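Local coordinates for alginate lyase (Chitinophaga sp. MD30, PDB 6KCW), which breaks down the polysaccharide alginate, probably by the beta-elimination used by polysaccharide lyases, and carries a bound calcium ion, at residues T199-A202 with Q203-I206; G32-Q35 with S36-Y39. All coordinates share one frame; numbering follows the deposited sequence.

Interaction 1 of 2, residues T199-A202 with Q203-I206; sequences TNDA and QRLI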
# COMPACT_ATOMS: atom_id res chain seq x y z
N THR A 199 -18.63 -8.15 -7.49
CA THR A 199 -19.84 -8.47 -8.22
C THR A 199 -21.05 -7.70 -7.72
O THR A 199 -22.10 -7.72 -8.37
CB THR A 199 -20.13 -9.98 -8.19
OG1 THR A 199 -19.91 -10.50 -6.87
CG2 THR A 199 -19.22 -10.71 -9.18
N ASN A 200 -20.92 -6.99 -6.60
CA ASN A 200 -21.95 -6.09 -6.07
C ASN A 200 -21.63 -4.67 -6.50
O ASN A 200 -20.64 -4.08 -6.03
CB ASN A 200 -22.01 -6.19 -4.55
CG ASN A 200 -22.92 -5.16 -3.93
OD1 ASN A 200 -23.88 -4.70 -4.54
ND2 ASN A 200 -22.62 -4.78 -2.69
N ASP A 201 -22.47 -4.09 -7.38
CA ASP A 201 -22.25 -2.74 -7.90
C ASP A 201 -22.32 -1.66 -6.83
O ASP A 201 -21.78 -0.58 -7.03
CB ASP A 201 -23.27 -2.40 -8.99
CG ASP A 201 -22.96 -3.05 -10.33
OD1 ASP A 201 -21.79 -3.38 -10.58
OD2 ASP A 201 -23.91 -3.23 -11.13
N ALA A 202 -22.99 -1.91 -5.70
CA ALA A 202 -23.01 -0.92 -4.63
C ALA A 202 -21.67 -0.81 -3.92
O ALA A 202 -21.49 0.09 -3.09
CB ALA A 202 -24.11 -1.25 -3.60
N GLN A 203 -20.74 -1.71 -4.21
CA GLN A 203 -19.42 -1.72 -3.58
C GLN A 203 -18.29 -1.60 -4.61
O GLN A 203 -17.15 -1.91 -4.29
CB GLN A 203 -19.24 -2.99 -2.76
CG GLN A 203 -20.14 -3.12 -1.52
CD GLN A 203 -19.86 -2.04 -0.48
OE1 GLN A 203 -18.85 -1.33 -0.54
NE2 GLN A 203 -20.76 -1.90 0.48
N ARG A 204 -18.58 -1.17 -5.84
CA ARG A 204 -17.59 -1.22 -6.92
C ARG A 204 -16.60 -0.07 -6.90
O ARG A 204 -15.58 -0.14 -7.59
CB ARG A 204 -18.28 -1.24 -8.28
CG ARG A 204 -19.22 -0.08 -8.48
CD ARG A 204 -19.98 -0.25 -9.78
NE ARG A 204 -19.04 -0.12 -10.89
CZ ARG A 204 -18.86 0.99 -11.58
NH1 ARG A 204 -19.57 2.08 -11.31
NH2 ARG A 204 -17.96 1.02 -12.55
N LEU A 205 -16.87 0.98 -6.12
CA LEU A 205 -16.09 2.22 -6.20
C LEU A 205 -14.80 2.14 -5.39
O LEU A 205 -14.74 1.52 -4.33
CB LEU A 205 -16.92 3.39 -5.70
CG LEU A 205 -18.18 3.59 -6.54
CD1 LEU A 205 -18.93 4.85 -6.14
CD2 LEU A 205 -17.80 3.64 -7.98
N ILE A 206 -13.75 2.77 -5.93
CA ILE A 206 -12.58 3.06 -5.12
C ILE A 206 -13.00 4.05 -4.04
O ILE A 206 -13.51 5.14 -4.34
CB ILE A 206 -11.44 3.63 -5.97
CG1 ILE A 206 -11.00 2.61 -7.02
CG2 ILE A 206 -10.28 3.98 -5.09
CD1 ILE A 206 -11.01 3.18 -8.38
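Asp201 and Arg204 carry opposite charges three residues apart, yet they form no salt bridge. Asp201 OD1 stands 4.3 Å from Arg204 NE and well out of the guanidinium plane, so no N-H points at it; the carboxylate and guanidinium planes are 83° apart. Each group is taken up by another partner. Asp201 OD1 accepts from the backbone N of Gly174, while Arg204 NE donates to the carbonyl of Asn172 and Arg204 NH1 to that of Glu243, close to the C terminus.

The arginine's methylenes make the contact instead. With chi1 at 55°, Arg204 CG sits between its own backbone N and carbonyl carbon, and this brings CG to 3.0 Å from the backbone O of Asp201, while CD lies by the side-chain OD1 of Asp201 at 3.7 Å. The same Asp201 O receives a weak, long bond of 3.5 Å from Arg204 N.

Asn200 makes two of the bonds across the bend. Its OD1 accepts from Ala202 N at 3.1 Å in an Asx turn, the donor lying above the carbonyl plane. One residue farther on, Gln203 N bonds to Asn200 O at 3.0 Å. Asparagine suits this place because its short amide can reach forward to the backbone N two residues on, here within the 3-10 segment 201-202. The other end of the amide, ND2, comes to 3.2 Å from Gln203 CG, a polar group lying against an aliphatic carbon. Small Ala202 rounds the exposed bend with just a methyl.

The chemistry implies that short-range bonds to Asn200 probably help shape the turn, whereas the charged ends tie it to the loop holding Asn172 and Gly174 and to the C-terminal tail; the attraction between Asp201 and Arg204 probably adds only a diffuse electrostatic term.

Interaction 2 of 2, residues G32-Q35 with S36-Y39; sequences GWNQ and SRSY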
# COMPACT_ATOMS: atom_id res chain seq x y z
N GLY A 32 -5.86 6.40 11.78
CA GLY A 32 -5.18 5.37 12.53
C GLY A 32 -3.80 5.78 12.98
O GLY A 32 -3.04 4.97 13.54
N TRP A 33 -3.48 7.06 12.77
CA TRP A 33 -2.10 7.51 12.86
C TRP A 33 -1.54 7.38 14.27
O TRP A 33 -2.22 7.67 15.27
CB TRP A 33 -2.00 8.96 12.40
CG TRP A 33 -0.73 9.24 11.73
CD1 TRP A 33 0.45 9.57 12.32
CD2 TRP A 33 -0.47 9.20 10.32
NE1 TRP A 33 1.42 9.76 11.37
CE2 TRP A 33 0.88 9.54 10.13
CE3 TRP A 33 -1.26 8.93 9.20
CZ2 TRP A 33 1.47 9.60 8.87
CZ3 TRP A 33 -0.67 9.00 7.94
CH2 TRP A 33 0.68 9.33 7.79
N ASN A 34 -0.28 6.96 14.34
CA ASN A 34 0.46 6.78 15.59
C ASN A 34 1.71 7.63 15.44
O ASN A 34 2.72 7.16 14.90
CB ASN A 34 0.77 5.30 15.80
CG ASN A 34 1.39 5.02 17.15
OD1 ASN A 34 2.14 5.84 17.68
ND2 ASN A 34 1.09 3.85 17.70
N GLN A 35 1.64 8.89 15.92
CA GLN A 35 2.73 9.83 15.72
C GLN A 35 4.06 9.32 16.27
O GLN A 35 5.10 9.92 15.97
CB GLN A 35 2.41 11.18 16.37
CG GLN A 35 1.28 11.16 17.36
CD GLN A 35 1.09 12.50 18.06
OE1 GLN A 35 2.03 13.28 18.19
NE2 GLN A 35 -0.13 12.76 18.51
N SER A 36 4.03 8.24 17.04
CA SER A 36 5.25 7.62 17.55
C SER A 36 6.04 6.91 16.45
O SER A 36 7.21 6.60 16.66
CB SER A 36 4.88 6.65 18.68
OG SER A 36 6.03 6.15 19.34
N ARG A 37 5.41 6.64 15.30
CA ARG A 37 6.08 5.97 14.19
C ARG A 37 6.20 6.84 12.93
O ARG A 37 6.68 6.35 11.90
CB ARG A 37 5.36 4.67 13.82
CG ARG A 37 4.60 4.00 14.93
CD ARG A 37 5.41 2.86 15.51
NE ARG A 37 4.91 2.48 16.81
CZ ARG A 37 3.86 1.69 16.99
NH1 ARG A 37 3.19 1.20 15.96
NH2 ARG A 37 3.45 1.39 18.22
N SER A 38 5.77 8.10 12.96
CA SER A 38 5.88 8.98 11.81
C SER A 38 6.80 10.14 12.16
O SER A 38 6.60 10.83 13.17
CB SER A 38 4.52 9.49 11.35
OG SER A 38 3.78 9.99 12.44
N TYR A 39 7.81 10.34 11.31
CA TYR A 39 8.92 11.23 11.59
C TYR A 39 9.42 11.75 10.25
O TYR A 39 9.64 10.95 9.33
CB TYR A 39 10.03 10.49 12.35
CG TYR A 39 11.26 11.30 12.68
CD1 TYR A 39 12.32 11.39 11.78
CD2 TYR A 39 11.37 11.96 13.90
CE1 TYR A 39 13.46 12.14 12.09
CE2 TYR A 39 12.50 12.70 14.21
CZ TYR A 39 13.54 12.80 13.30
OH TYR A 39 14.67 13.53 13.60
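Asn34 and Arg37 are the two ends of a type I beta turn, closed by Arg37 N donating to Asn34 O at 2.8 Å, and the turn delivers the chain into strand 38-41. The Asn34 side chain reaches over it. CB and then CG lie beside Arg37 CG, with CG 4.0 Å from it. The amide then divides. OD1 lies against Ser36 CB and faces Ser36 N, although a bond to that nitrogen is doubtful because its placement is less sure. ND2 rides above one face of the Arg37 guanidinium, toward its rim, 3.4 Å from NH2. Both are donors, so this is planar groups packing, the planes 36° apart. Asparagine suits the site because its short, flat amide offers a carbonyl turned to Ser36 and an NH2 that can lie over the guanidinium. CG anti to the backbone N (chi1 -173°) carries that amide over the turn, while Arg37 NH1 makes weak bonds to the carbonyls of Gly56 and Gly59.

On Trp33 the indole N-H supplies the second clasp. Small Ser38, in strand 38-41, lets the ring come close and still offers an oxygen, which also hydrogen-bonds to Tyr18 O. The Trp33 side chain touches Ala23 of helix 20-27 and Leu60 and Ser62 of strand 60-69. A leucine in its place would probably leave Ser38 OG without its indole donor and open a gap against Leu60. The bond is short: Trp33 NE1 to Ser38 OG is 2.6 Å, with OG at the ring edge, only 9° out of the indole plane.

Overall arrangement
From the N terminus, the chain passes helix 20-27 and reaches interaction 2, where 32-39 closes a local turn that leads into strand 38-41, a member of the nine-stranded antiparallel sheet. Interaction 1 comes much later: 199-206 closes a local turn before strand 206-215 of the six-stranded sheet, in the loop that leaves strand 188-195 of the nine-stranded one, so it lies on a connection between the two sheets of this concanavalin-like fold. The contacts follow one another in series, neither nested nor crossed. Their centres are 31 Å apart and their nearest atoms about 17 Å, so they do not touch: two separate local bends, each leading into a strand.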